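Local structure of separin (Saccharomyces cerevisiae, 5U1T) at residues 678-683 with 715-720; 607-612 with 639-644; 589-594 with 632-637. The protein is a caspase-like cysteine protease that cleaves the cohesin subunit MCD1/SCC1 at the onset of anaphase, letting chromosomes segregate, and is held inactive by securin until then. One frame throughout, in Å; residues are numbered along the deposited sequence.

Contact 1 (678-683 with 715-720); sequences AKIEQA and KPELFD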
ATOM      1  N   ALA A 678     -10.564 -18.342  11.409  1.00 83.44           N
ATOM      2  CA  ALA A 678     -10.609 -16.889  11.277  1.00 77.16           C
ATOM      3  C   ALA A 678     -11.279 -16.504   9.959  1.00 85.79           C
ATOM      4  O   ALA A 678     -10.990 -17.099   8.921  1.00 86.51           O
ATOM      5  CB  ALA A 678      -9.219 -16.300  11.359  1.00 79.98           C
ATOM      6  N   LYS A 679     -12.184 -15.531   9.993  1.00 83.93           N
ATOM      7  CA  LYS A 679     -12.790 -15.069   8.752  1.00 82.23           C
ATOM      8  C   LYS A 679     -11.717 -14.386   7.928  1.00 77.57           C
ATOM      9  O   LYS A 679     -10.687 -13.973   8.469  1.00 75.18           O
ATOM     10  CB  LYS A 679     -13.961 -14.115   9.002  1.00 89.79           C
ATOM     11  CG  LYS A 679     -14.924 -14.021   7.817  1.00 91.20           C
ATOM     12  CD  LYS A 679     -15.847 -12.807   7.931  1.00103.43           C
ATOM     13  CE  LYS A 679     -15.059 -11.500   7.757  1.00 95.45           C
ATOM     14  NZ  LYS A 679     -14.298 -11.509   6.475  1.00 85.93           N
ATOM     15  N   ILE A 680     -11.971 -14.260   6.628  1.00 77.28           N
ATOM     16  CA  ILE A 680     -10.947 -13.844   5.672  1.00 78.37           C
ATOM     17  C   ILE A 680     -10.417 -12.455   5.988  1.00 77.84           C
ATOM     18  O   ILE A 680      -9.261 -12.149   5.694  1.00 78.02           O
ATOM     19  CB  ILE A 680     -11.472 -13.866   4.213  1.00 78.56           C
ATOM     20  CG1 ILE A 680     -12.313 -15.116   3.969  1.00 88.06           C
ATOM     21  CG2 ILE A 680     -10.314 -13.849   3.226  1.00 71.16           C
ATOM     22  CD1 ILE A 680     -11.604 -16.404   4.331  1.00 90.46           C
ATOM     23  N   GLU A 681     -11.250 -11.618   6.602  1.00 77.39           N
ATOM     24  CA  GLU A 681     -10.812 -10.270   6.934  1.00 78.23           C
ATOM     25  C   GLU A 681      -9.802 -10.269   8.085  1.00 79.66           C
ATOM     26  O   GLU A 681      -8.807  -9.547   8.044  1.00 77.90           O
ATOM     27  CB  GLU A 681     -11.998  -9.370   7.275  1.00 80.22           C
ATOM     28  CG  GLU A 681     -11.912  -8.040   6.549  1.00 85.42           C
ATOM     29  CD  GLU A 681     -12.716  -6.912   7.201  1.00101.80           C
ATOM     30  OE1 GLU A 681     -13.781  -7.183   7.840  1.00107.46           O
ATOM     31  OE2 GLU A 681     -12.273  -5.740   7.053  1.00100.83           O
ATOM     32  N   GLN A 682     -10.048 -11.080   9.107  1.00 73.85           N
ATOM     33  CA  GLN A 682      -9.132 -11.133  10.224  1.00 71.69           C
ATOM     34  C   GLN A 682      -7.830 -11.829   9.838  1.00 70.67           C
ATOM     35  O   GLN A 682      -6.767 -11.490  10.343  1.00 68.82           O
ATOM     36  CB  GLN A 682      -9.787 -11.830  11.411  1.00 77.62           C
ATOM     37  CG  GLN A 682     -10.510 -10.863  12.329  1.00 85.06           C
ATOM     38  CD  GLN A 682     -11.695 -10.159  11.649  1.00 94.33           C
ATOM     39  OE1 GLN A 682     -12.580 -10.810  11.059  1.00 91.15           O
ATOM     40  NE2 GLN A 682     -11.717  -8.819  11.732  1.00 93.46           N
ATOM     41  N   ALA A 683      -7.920 -12.798   8.934  1.00 75.56           N
ATOM     42  CA  ALA A 683      -6.750 -13.543   8.486  1.00 68.66           C
ATOM     43  C   ALA A 683      -5.863 -12.662   7.624  1.00 70.39           C
ATOM     44  O   ALA A 683      -4.637 -12.732   7.695  1.00 67.54           O
ATOM     45  CB  ALA A 683      -7.169 -14.779   7.724  1.00 67.62           C
ATOM     46  N   LYS A 715      -4.650 -21.122   4.728  1.00 76.54           N
ATOM     47  CA  LYS A 715      -5.625 -20.127   4.324  1.00 70.04           C
ATOM     48  C   LYS A 715      -5.444 -19.826   2.840  1.00 71.16           C
ATOM     49  O   LYS A 715      -5.013 -18.729   2.470  1.00 72.22           O
ATOM     50  CB  LYS A 715      -5.473 -18.860   5.171  1.00 71.91           C
ATOM     51  CG  LYS A 715      -6.773 -18.109   5.440  1.00 76.30           C
ATOM     52  CD  LYS A 715      -7.697 -18.900   6.370  1.00 80.65           C
ATOM     53  CE  LYS A 715      -9.058 -18.219   6.586  1.00 78.71           C
ATOM     54  NZ  LYS A 715     -10.011 -19.108   7.314  1.00 82.13           N
ATOM     55  N   PRO A 716      -5.773 -20.810   1.981  1.00 76.39           N
ATOM     56  CA  PRO A 716      -5.558 -20.721   0.531  1.00 74.70           C
ATOM     57  C   PRO A 716      -6.126 -19.436  -0.066  1.00 70.84           C
ATOM     58  O   PRO A 716      -5.505 -18.822  -0.935  1.00 72.01           O
ATOM     59  CB  PRO A 716      -6.311 -21.946  -0.016  1.00 67.65           C
ATOM     60  CG  PRO A 716      -6.349 -22.892   1.099  1.00 68.31           C
ATOM     61  CD  PRO A 716      -6.467 -22.056   2.345  1.00 75.67           C
ATOM     62  N   GLU A 717      -7.289 -19.025   0.422  1.00 68.79           N
ATOM     63  CA  GLU A 717      -7.976 -17.887  -0.161  1.00 77.38           C
ATOM     64  C   GLU A 717      -7.203 -16.592   0.091  1.00 73.18           C
ATOM     65  O   GLU A 717      -7.555 -15.543  -0.450  1.00 70.92           O
ATOM     66  CB  GLU A 717      -9.417 -17.779   0.373  1.00 76.76           C
ATOM     67  CG  GLU A 717      -9.531 -17.694   1.891  1.00 78.43           C
ATOM     68  CD  GLU A 717      -9.629 -19.062   2.589  1.00 83.94           C
ATOM     69  OE1 GLU A 717      -8.828 -19.974   2.275  1.00 84.16           O
ATOM     70  OE2 GLU A 717     -10.509 -19.226   3.470  1.00 90.07           O
ATOM     71  N   LEU A 718      -6.144 -16.664   0.895  1.00 69.13           N
ATOM     72  CA  LEU A 718      -5.258 -15.518   1.078  1.00 66.11           C
ATOM     73  C   LEU A 718      -4.450 -15.313  -0.183  1.00 64.01           C
ATOM     74  O   LEU A 718      -3.823 -14.278  -0.379  1.00 62.39           O
ATOM     75  CB  LEU A 718      -4.314 -15.711   2.268  1.00 66.04           C
ATOM     76  CG  LEU A 718      -4.885 -15.655   3.679  1.00 65.10           C
ATOM     77  CD1 LEU A 718      -3.769 -15.727   4.695  1.00 58.48           C
ATOM     78  CD2 LEU A 718      -5.706 -14.392   3.856  1.00 65.41           C
ATOM     79  N   PHE A 719      -4.476 -16.324  -1.041  1.00 67.22           N
ATOM     80  CA  PHE A 719      -3.646 -16.339  -2.231  1.00 62.36           C
ATOM     81  C   PHE A 719      -4.476 -16.599  -3.476  1.00 68.45           C
ATOM     82  O   PHE A 719      -3.966 -17.109  -4.472  1.00 66.65           O
ATOM     83  CB  PHE A 719      -2.556 -17.394  -2.085  1.00 57.57           C
ATOM     84  CG  PHE A 719      -1.750 -17.256  -0.821  1.00 63.53           C
ATOM     85  CD1 PHE A 719      -2.159 -17.872   0.356  1.00 64.83           C
ATOM     86  CD2 PHE A 719      -0.590 -16.498  -0.804  1.00 56.30           C
ATOM     87  CE1 PHE A 719      -1.428 -17.733   1.521  1.00 64.46           C
ATOM     88  CE2 PHE A 719       0.148 -16.367   0.353  1.00 62.19           C
ATOM     89  CZ  PHE A 719      -0.275 -16.983   1.518  1.00 65.96           C
ATOM     90  N   ASP A 720      -5.761 -16.254  -3.415  1.00 71.35           N
ATOM     91  CA  ASP A 720      -6.636 -16.419  -4.565  1.00 70.26           C
ATOM     92  C   ASP A 720      -6.731 -15.124  -5.346  1.00 68.82           C
ATOM     93  O   ASP A 720      -7.759 -14.453  -5.342  1.00 69.30           O
ATOM     94  CB  ASP A 720      -8.022 -16.867  -4.138  1.00 74.95           C
ATOM     95  CG  ASP A 720      -8.887 -17.245  -5.313  1.00 78.52           C
ATOM     96  OD1 ASP A 720      -8.326 -17.497  -6.409  1.00 80.26           O
ATOM     97  OD2 ASP A 720     -10.120 -17.300  -5.136  1.00 79.51           O
TER
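Lys715 reaches from the end of helix 700-714 to the backbone just ahead of helix 680-689, where its NZ donates a hydrogen bond of 2.8 Å to Ala678 O. The ammonium lies in the plane of that carbonyl, with a C=O...N angle of 158°, and the same NZ also binds Leu675 O. A bend at chi2 (69°) turns CD, after which the chain runs extended to NZ. Lysine suits this place because its long apolar stem can be buried while only the tip needs polar partners.

The buried side of the contact lies beside that stem. Ala683, with its small methyl group, lets Lys715 come close, CB to CG 4.1 Å, and Leu718 sets its CD2 4.2 Å from the same Ala683 CB. These three residues are buried.

Ile680 and Glu717 make up the other side, both partly exposed. The CD1 of Ile680 rests 3.5 Å from CG of Glu717, apolar carbon on the carboxylate's stem, and the two side chains cross obliquely. Glu717 OE2 stands 3.9 Å from Lys715 NZ, a long salt bridge that probably adds only modest attraction. An alanine in place of Lys715 would probably leave the oxygens of Ala678 and Leu675 without this donor and open a gap beside Ala683.

The contact thus joins the start of helix 680-689 to the 3-10 turn 716-718. Leu718 also touches Leu684 and Ala687 of that helix and Leu711 of helix 700-714, while Phe719 packs on Asn739 and Ile742 of helix 729-752.

Contact 2 (607-612 with 639-644); sequences FVKMLL and SSIVPY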
ATOM      1  N   PHE A 607     -14.763   4.206  12.335  1.00 58.28           N
ATOM      2  CA  PHE A 607     -13.970   5.417  12.501  1.00 56.61           C
ATOM      3  C   PHE A 607     -12.557   5.083  12.982  1.00 59.27           C
ATOM      4  O   PHE A 607     -11.561   5.546  12.412  1.00 56.21           O
ATOM      5  CB  PHE A 607     -14.639   6.374  13.485  1.00 50.01           C
ATOM      6  CG  PHE A 607     -13.714   7.420  14.023  1.00 53.87           C
ATOM      7  CD1 PHE A 607     -13.219   8.419  13.197  1.00 55.23           C
ATOM      8  CD2 PHE A 607     -13.326   7.403  15.357  1.00 56.08           C
ATOM      9  CE1 PHE A 607     -12.350   9.380  13.689  1.00 54.07           C
ATOM     10  CE2 PHE A 607     -12.462   8.366  15.856  1.00 56.44           C
ATOM     11  CZ  PHE A 607     -11.975   9.357  15.015  1.00 53.50           C
ATOM     12  N   VAL A 608     -12.504   4.275  14.037  1.00 56.00           N
ATOM     13  CA  VAL A 608     -11.269   3.860  14.663  1.00 51.10           C
ATOM     14  C   VAL A 608     -10.380   3.126  13.673  1.00 58.68           C
ATOM     15  O   VAL A 608      -9.178   3.399  13.603  1.00 58.58           O
ATOM     16  CB  VAL A 608     -11.537   2.962  15.854  1.00 50.89           C
ATOM     17  CG1 VAL A 608     -10.249   2.520  16.484  1.00 57.10           C
ATOM     18  CG2 VAL A 608     -12.371   3.681  16.850  1.00 58.18           C
ATOM     19  N   LYS A 609     -10.962   2.203  12.913  1.00 50.16           N
ATOM     20  CA  LYS A 609     -10.214   1.510  11.879  1.00 53.05           C
ATOM     21  C   LYS A 609      -9.636   2.500  10.867  1.00 57.93           C
ATOM     22  O   LYS A 609      -8.454   2.411  10.509  1.00 59.94           O
ATOM     23  CB  LYS A 609     -11.086   0.470  11.182  1.00 57.40           C
ATOM     24  CG  LYS A 609     -11.282  -0.788  12.015  1.00 61.14           C
ATOM     25  CD  LYS A 609     -12.705  -1.340  11.947  1.00 66.88           C
ATOM     26  CE  LYS A 609     -13.200  -1.544  10.520  1.00 57.18           C
ATOM     27  NZ  LYS A 609     -14.317  -2.526  10.506  1.00 63.71           N
ATOM     28  N   MET A 610     -10.443   3.466  10.441  1.00 55.35           N
ATOM     29  CA  MET A 610      -9.989   4.470   9.488  1.00 55.61           C
ATOM     30  C   MET A 610      -8.907   5.407  10.082  1.00 58.76           C
ATOM     31  O   MET A 610      -8.123   6.018   9.350  1.00 54.93           O
ATOM     32  CB  MET A 610     -11.187   5.269   8.980  1.00 45.89           C
ATOM     33  CG  MET A 610     -10.995   6.003   7.678  1.00 47.45           C
ATOM     34  SD  MET A 610      -9.862   5.259   6.457  1.00 64.95           S
ATOM     35  CE  MET A 610     -10.448   3.551   6.216  1.00 55.83           C
ATOM     36  N   LEU A 611      -8.870   5.499  11.412  1.00 56.79           N
ATOM     37  CA  LEU A 611      -8.000   6.442  12.116  1.00 54.32           C
ATOM     38  C   LEU A 611      -6.623   5.835  12.306  1.00 59.56           C
ATOM     39  O   LEU A 611      -5.606   6.502  12.091  1.00 59.71           O
ATOM     40  CB  LEU A 611      -8.604   6.827  13.477  1.00 48.89           C
ATOM     41  CG  LEU A 611      -7.818   7.783  14.384  1.00 51.17           C
ATOM     42  CD1 LEU A 611      -7.667   9.145  13.734  1.00 48.88           C
ATOM     43  CD2 LEU A 611      -8.486   7.914  15.732  1.00 47.66           C
ATOM     44  N   LEU A 612      -6.620   4.579  12.755  1.00 56.79           N
ATOM     45  CA  LEU A 612      -5.426   3.764  12.852  1.00 51.15           C
ATOM     46  C   LEU A 612      -4.734   3.713  11.495  1.00 53.57           C
ATOM     47  O   LEU A 612      -3.527   3.945  11.393  1.00 53.01           O
ATOM     48  CB  LEU A 612      -5.768   2.352  13.318  1.00 48.01           C
ATOM     49  CG  LEU A 612      -6.205   2.137  14.759  1.00 49.68           C
ATOM     50  CD1 LEU A 612      -6.493   0.684  14.988  1.00 50.81           C
ATOM     51  CD2 LEU A 612      -5.144   2.604  15.720  1.00 50.03           C
ATOM     52  N   SER A 639     -13.673  -4.932  22.047  1.00 75.84           N
ATOM     53  CA  SER A 639     -13.065  -6.235  21.815  1.00 75.30           C
ATOM     54  C   SER A 639     -13.111  -6.613  20.344  1.00 70.18           C
ATOM     55  O   SER A 639     -12.205  -7.291  19.854  1.00 78.80           O
ATOM     56  CB  SER A 639     -13.753  -7.319  22.647  1.00 82.82           C
ATOM     57  OG  SER A 639     -14.764  -7.976  21.893  1.00 74.26           O
ATOM     58  N   SER A 640     -14.151  -6.170  19.643  1.00 68.19           N
ATOM     59  CA  SER A 640     -14.346  -6.536  18.237  1.00 76.67           C
ATOM     60  C   SER A 640     -13.298  -5.891  17.340  1.00 71.14           C
ATOM     61  O   SER A 640     -12.998  -6.368  16.246  1.00 69.93           O
ATOM     62  CB  SER A 640     -15.758  -6.141  17.759  1.00 79.99           C
ATOM     63  OG  SER A 640     -15.837  -4.778  17.349  1.00 74.56           O
ATOM     64  N   ILE A 641     -12.738  -4.796  17.824  1.00 72.66           N
ATOM     65  CA  ILE A 641     -11.851  -3.980  17.021  1.00 72.74           C
ATOM     66  C   ILE A 641     -10.382  -4.230  17.384  1.00 75.45           C
ATOM     67  O   ILE A 641      -9.488  -3.875  16.629  1.00 73.45           O
ATOM     68  CB  ILE A 641     -12.206  -2.510  17.210  1.00 67.64           C
ATOM     69  CG1 ILE A 641     -12.095  -1.756  15.917  1.00 66.80           C
ATOM     70  CG2 ILE A 641     -11.344  -1.849  18.276  1.00 67.73           C
ATOM     71  CD1 ILE A 641     -12.349  -0.315  16.153  1.00 72.33           C
ATOM     72  N   VAL A 642     -10.154  -4.859  18.539  1.00 73.93           N
ATOM     73  CA  VAL A 642      -8.815  -5.142  19.060  1.00 69.95           C
ATOM     74  C   VAL A 642      -7.882  -5.910  18.092  1.00 71.42           C
ATOM     75  O   VAL A 642      -6.668  -5.706  18.125  1.00 73.70           O
ATOM     76  CB  VAL A 642      -8.915  -5.916  20.404  1.00 70.75           C
ATOM     77  CG1 VAL A 642      -7.556  -6.437  20.852  1.00 71.25           C
ATOM     78  CG2 VAL A 642      -9.501  -5.022  21.476  1.00 68.04           C
ATOM     79  N   PRO A 643      -8.429  -6.788  17.229  1.00 71.08           N
ATOM     80  CA  PRO A 643      -7.568  -7.281  16.140  1.00 70.77           C
ATOM     81  C   PRO A 643      -6.894  -6.165  15.332  1.00 73.29           C
ATOM     82  O   PRO A 643      -5.778  -6.347  14.826  1.00 76.19           O
ATOM     83  CB  PRO A 643      -8.545  -8.061  15.249  1.00 76.46           C
ATOM     84  CG  PRO A 643      -9.556  -8.592  16.214  1.00 81.04           C
ATOM     85  CD  PRO A 643      -9.687  -7.558  17.320  1.00 73.64           C
ATOM     86  N   TYR A 644      -7.562  -5.026  15.199  1.00 71.24           N
ATOM     87  CA  TYR A 644      -6.979  -3.923  14.456  1.00 66.53           C
ATOM     88  C   TYR A 644      -5.955  -3.200  15.301  1.00 69.13           C
ATOM     89  O   TYR A 644      -4.929  -2.749  14.787  1.00 70.96           O
ATOM     90  CB  TYR A 644      -8.038  -2.937  13.986  1.00 63.62           C
ATOM     91  CG  TYR A 644      -8.879  -3.450  12.851  1.00 65.20           C
ATOM     92  CD1 TYR A 644      -9.976  -4.268  13.097  1.00 63.47           C
ATOM     93  CD2 TYR A 644      -8.593  -3.104  11.544  1.00 55.15           C
ATOM     94  CE1 TYR A 644     -10.753  -4.736  12.074  1.00 59.17           C
ATOM     95  CE2 TYR A 644      -9.364  -3.562  10.516  1.00 61.96           C
ATOM     96  CZ  TYR A 644     -10.448  -4.378  10.785  1.00 66.99           C
ATOM     97  OH  TYR A 644     -11.241  -4.842   9.760  1.00 77.47           O
TER
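Lys609 lays its CG over the face of the Tyr644 ring, a CH-pi contact between neighbouring helices of the all-helical part of separase. Helix 602-617 meets the start of helix 642-655 here. The CG stands 3.5 Å from the ring centroid and only 9° off the ring normal, almost directly above the middle. A chi1 of -77° sets CG, anti to the carbonyl carbon, over the ring; bends at chi2 and chi3 follow, and farther out CE comes to 3.9 Å from the Tyr644 OH. A lysine fits because its methylenes can cover an aromatic face while the ammonium extends past it, and tyrosine offers a flat apolar surface with a polar tip.

Beside this pair, Ile641 enters between Lys609 and Val608. Its CD1 meets the Val608 side chain, 3.5 Å from CG1, while its CG1 lies 4.0 Å from CD of Lys609. One helical turn after Val608, Leu612 brings CD1 to 4.1 Å from Tyr644 CB, so that Val608, the stem of Lys609 and Leu612 line one side of the helix. No hydrogen bond joins the two segments; the fit rests on shape and dispersion.

A second shell packs behind these groups and probably limits their movement. Ile631 of helix 621-633 packs on both Val608 and Ile641, Leu627 backs Leu612, and Tyr585 of helix 578-590 touches Val608. Tyr644 in turn leans on Glu681 and Leu685 of helix 680-689, and Asp606 forms a weak, long ion pair with Lys609. Within 639-644, Tyr644 N binds Ile641 O at 2.7 Å, and that same oxygen lies in the plane of the Tyr644 ring, at its edge.

Contact 3 (589-594 with 632-637); sequences WLQKSD and KSKEKY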
ATOM      1  N   TRP A 589     -13.082  10.782  24.625  1.00 64.36           N
ATOM      2  CA  TRP A 589     -14.059   9.769  24.251  1.00 60.36           C
ATOM      3  C   TRP A 589     -13.668   8.407  24.787  1.00 64.02           C
ATOM      4  O   TRP A 589     -14.288   7.887  25.710  1.00 66.70           O
ATOM      5  CB  TRP A 589     -14.246   9.684  22.732  1.00 57.86           C
ATOM      6  CG  TRP A 589     -15.552   9.032  22.416  1.00 61.90           C
ATOM      7  CD1 TRP A 589     -15.760   7.736  22.054  1.00 63.45           C
ATOM      8  CD2 TRP A 589     -16.843   9.633  22.514  1.00 60.66           C
ATOM      9  NE1 TRP A 589     -17.100   7.500  21.888  1.00 57.38           N
ATOM     10  CE2 TRP A 589     -17.788   8.650  22.170  1.00 65.46           C
ATOM     11  CE3 TRP A 589     -17.292  10.917  22.849  1.00 65.13           C
ATOM     12  CZ2 TRP A 589     -19.167   8.910  22.148  1.00 63.76           C
ATOM     13  CZ3 TRP A 589     -18.660  11.174  22.822  1.00 62.92           C
ATOM     14  CH2 TRP A 589     -19.579  10.173  22.478  1.00 60.78           C
ATOM     15  N   LEU A 590     -12.611   7.849  24.206  1.00 70.61           N
ATOM     16  CA  LEU A 590     -12.157   6.508  24.534  1.00 65.50           C
ATOM     17  C   LEU A 590     -11.923   6.327  26.018  1.00 71.32           C
ATOM     18  O   LEU A 590     -12.173   5.252  26.555  1.00 74.10           O
ATOM     19  CB  LEU A 590     -10.889   6.205  23.770  1.00 67.48           C
ATOM     20  CG  LEU A 590     -10.661   4.770  23.317  1.00 73.94           C
ATOM     21  CD1 LEU A 590     -11.830   4.312  22.479  1.00 64.76           C
ATOM     22  CD2 LEU A 590      -9.353   4.709  22.516  1.00 70.02           C
ATOM     23  N   GLN A 591     -11.463   7.384  26.685  1.00 71.60           N
ATOM     24  CA  GLN A 591     -11.145   7.317  28.112  1.00 74.51           C
ATOM     25  C   GLN A 591     -12.382   7.246  28.995  1.00 82.91           C
ATOM     26  O   GLN A 591     -12.340   6.655  30.083  1.00 82.53           O
ATOM     27  CB  GLN A 591     -10.312   8.523  28.532  1.00 81.11           C
ATOM     28  CG  GLN A 591      -9.254   8.172  29.559  1.00 85.12           C
ATOM     29  CD  GLN A 591      -8.397   6.988  29.120  1.00 83.99           C
ATOM     30  OE1 GLN A 591      -7.818   6.989  28.029  1.00 81.30           O
ATOM     31  NE2 GLN A 591      -8.326   5.964  29.968  1.00 86.53           N
ATOM     32  N   LYS A 592     -13.467   7.869  28.525  1.00 82.54           N
ATOM     33  CA  LYS A 592     -14.761   7.865  29.197  1.00 78.16           C
ATOM     34  C   LYS A 592     -15.601   6.692  28.708  1.00 79.12           C
ATOM     35  O   LYS A 592     -16.830   6.762  28.656  1.00 83.05           O
ATOM     36  CB  LYS A 592     -15.499   9.188  28.954  1.00 75.17           C
ATOM     37  CG  LYS A 592     -14.583  10.407  28.987  1.00 79.78           C
ATOM     38  CD  LYS A 592     -15.147  11.537  29.851  1.00 88.23           C
ATOM     39  CE  LYS A 592     -14.016  12.475  30.298  1.00 89.96           C
ATOM     40  NZ  LYS A 592     -12.862  11.715  30.877  1.00 89.73           N
ATOM     41  N   SER A 593     -14.916   5.620  28.339  1.00 75.64           N
ATOM     42  CA  SER A 593     -15.549   4.384  27.917  1.00 77.76           C
ATOM     43  C   SER A 593     -16.563   3.853  28.936  1.00 83.13           C
ATOM     44  O   SER A 593     -17.682   3.481  28.568  1.00 83.62           O
ATOM     45  CB  SER A 593     -14.475   3.320  27.666  1.00 79.80           C
ATOM     46  OG  SER A 593     -15.019   2.174  27.036  1.00 80.80           O
ATOM     47  N   ASP A 594     -16.171   3.813  30.210  1.00 83.86           N
ATOM     48  CA  ASP A 594     -16.996   3.184  31.252  1.00 87.30           C
ATOM     49  C   ASP A 594     -17.953   4.160  31.949  1.00 80.94           C
ATOM     50  O   ASP A 594     -18.888   3.733  32.618  1.00 83.03           O
ATOM     51  CB  ASP A 594     -16.115   2.506  32.311  1.00 97.27           C
ATOM     52  CG  ASP A 594     -15.134   1.497  31.715  1.00 95.83           C
ATOM     53  OD1 ASP A 594     -14.585   1.755  30.611  1.00 97.84           O
ATOM     54  OD2 ASP A 594     -14.904   0.449  32.369  1.00 98.59           O
ATOM     55  N   LYS A 632      -6.882  -1.533  23.321  1.00 72.10           N
ATOM     56  CA  LYS A 632      -6.683  -2.858  23.898  1.00 69.72           C
ATOM     57  C   LYS A 632      -6.858  -2.803  25.392  1.00 68.86           C
ATOM     58  O   LYS A 632      -6.901  -3.834  26.053  1.00 74.51           O
ATOM     59  CB  LYS A 632      -5.299  -3.402  23.562  1.00 70.51           C
ATOM     60  CG  LYS A 632      -4.989  -3.494  22.072  1.00 67.31           C
ATOM     61  CD  LYS A 632      -3.470  -3.559  21.847  1.00 66.35           C
ATOM     62  CE  LYS A 632      -2.825  -4.551  22.808  1.00 65.38           C
ATOM     63  NZ  LYS A 632      -3.346  -5.946  22.642  1.00 70.63           N
ATOM     64  N   SER A 633      -6.938  -1.591  25.922  1.00 64.13           N
ATOM     65  CA  SER A 633      -7.221  -1.394  27.327  1.00 64.90           C
ATOM     66  C   SER A 633      -8.741  -1.415  27.573  1.00 76.27           C
ATOM     67  O   SER A 633      -9.236  -2.185  28.396  1.00 76.87           O
ATOM     68  CB  SER A 633      -6.593  -0.088  27.804  1.00 61.66           C
ATOM     69  OG  SER A 633      -7.090   0.294  29.063  1.00 73.58           O
ATOM     70  N   LYS A 634      -9.480  -0.591  26.833  1.00 78.81           N
ATOM     71  CA  LYS A 634     -10.936  -0.547  26.930  1.00 65.83           C
ATOM     72  C   LYS A 634     -11.559  -1.721  26.167  1.00 73.28           C
ATOM     73  O   LYS A 634     -12.534  -1.554  25.423  1.00 76.64           O
ATOM     74  CB  LYS A 634     -11.478   0.774  26.379  1.00 61.24           C
ATOM     75  CG  LYS A 634     -10.738   2.020  26.800  1.00 60.63           C
ATOM     76  CD  LYS A 634     -10.884   2.276  28.269  1.00 63.46           C
ATOM     77  CE  LYS A 634     -10.300   3.623  28.649  1.00 71.47           C
ATOM     78  NZ  LYS A 634     -10.510   3.912  30.108  1.00 78.25           N
ATOM     79  N   GLU A 635     -10.986  -2.900  26.359  1.00 74.13           N
ATOM     80  CA  GLU A 635     -11.443  -4.143  25.745  1.00 78.46           C
ATOM     81  C   GLU A 635     -12.899  -4.538  26.059  1.00 86.03           C
ATOM     82  O   GLU A 635     -13.559  -5.217  25.256  1.00 86.40           O
ATOM     83  CB  GLU A 635     -10.507  -5.250  26.193  1.00 84.20           C
ATOM     84  CG  GLU A 635     -10.826  -6.621  25.701  1.00 84.08           C
ATOM     85  CD  GLU A 635      -9.660  -7.541  25.966  1.00 99.47           C
ATOM     86  OE1 GLU A 635      -9.473  -7.954  27.146  1.00101.51           O
ATOM     87  OE2 GLU A 635      -8.908  -7.820  24.997  1.00102.86           O
ATOM     88  N   LYS A 636     -13.390  -4.121  27.228  1.00 81.16           N
ATOM     89  CA  LYS A 636     -14.776  -4.349  27.631  1.00 82.00           C
ATOM     90  C   LYS A 636     -15.772  -3.905  26.565  1.00 84.33           C
ATOM     91  O   LYS A 636     -16.880  -4.423  26.494  1.00 88.12           O
ATOM     92  CB  LYS A 636     -15.077  -3.618  28.949  1.00 85.41           C
ATOM     93  CG  LYS A 636     -16.483  -3.855  29.538  1.00 86.45           C
ATOM     94  CD  LYS A 636     -16.668  -3.123  30.874  1.00 82.23           C
ATOM     95  CE  LYS A 636     -18.087  -3.265  31.407  1.00 81.39           C
ATOM     96  NZ  LYS A 636     -18.355  -2.334  32.546  1.00 81.71           N
ATOM     97  N   TYR A 637     -15.361  -2.955  25.734  1.00 81.32           N
ATOM     98  CA  TYR A 637     -16.244  -2.348  24.754  1.00 73.49           C
ATOM     99  C   TYR A 637     -15.727  -2.473  23.339  1.00 77.33           C
ATOM    100  O   TYR A 637     -16.496  -2.394  22.374  1.00 73.48           O
ATOM    101  CB  TYR A 637     -16.444  -0.873  25.087  1.00 77.22           C
ATOM    102  CG  TYR A 637     -17.128  -0.668  26.416  1.00 85.16           C
ATOM    103  CD1 TYR A 637     -16.392  -0.626  27.599  1.00 86.68           C
ATOM    104  CD2 TYR A 637     -18.512  -0.538  26.495  1.00 80.55           C
ATOM    105  CE1 TYR A 637     -17.017  -0.444  28.825  1.00 89.23           C
ATOM    106  CE2 TYR A 637     -19.142  -0.362  27.711  1.00 85.12           C
ATOM    107  CZ  TYR A 637     -18.390  -0.316  28.878  1.00 86.54           C
ATOM    108  OH  TYR A 637     -19.014  -0.141  30.097  1.00 87.16           O
TER
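Lys634, the centre of an inverse gamma turn and the N-cap residue of helix 635-638, stretches its side chain across a type I beta turn that runs from Leu590 to Ser593. Two breaks between helices thus pack on each other: the turn linking helices 578-590 and 593-596, and the one linking 621-633 and 635-638. A long flexible side chain suits such a place, since its methylenes can follow an irregular backbone and its end can find a carbonyl. With CG anti to the carbonyl carbon (chi1 -44°) and a bend at chi2 (-67°) that turns CD, the rest being extended, Lys634 CD passes 3.8 Å from Ser593 CB and the stem runs past Leu590 O. Lys634 NZ gives a weak hydrogen bond of 3.3 Å to Gln591 O. Serine is small enough to let the lysine by.

Ser593 O lies 3.9 Å above the plane of the Tyr637 ring, offset toward its rim. Asp594 approaches the ring obliquely, OD1 to CE1 3.7 Å, the carboxylate plane turned 62° from the ring.

Leu590 also packs on Leu627 and Ile631 of helix 621-633, and Ser593 touches Tyr638. At the outer, more exposed end the charges draw near without pairing: Asp594 OD2 is 4.4 Å from Lys636 NZ, a probably weak attraction, and that same NZ makes a weak 3.4 Å hydrogen bond to Tyr637 OH.

The three contacts lie in one run of consecutive helices. Contacts 2 and 3 are closest, their centres about 12 Å apart, and their segments alternate along the chain; they touch where Val642 CG1 meets Lys632 CG at 4.1 Å. Contact 1 follows both in sequence. Its centre is about 19 Å from that of contact 2, and the two meet where Glu681 OE2 packs 3.0 Å from Tyr644 OH, the same glutamate forming a salt bridge with Lys734. From contact 1 to contact 3 the nearest atoms are about 13 Å apart. All lie away from Cys1497, the probable catalytic cysteine, and join helices within the helical part of the protein.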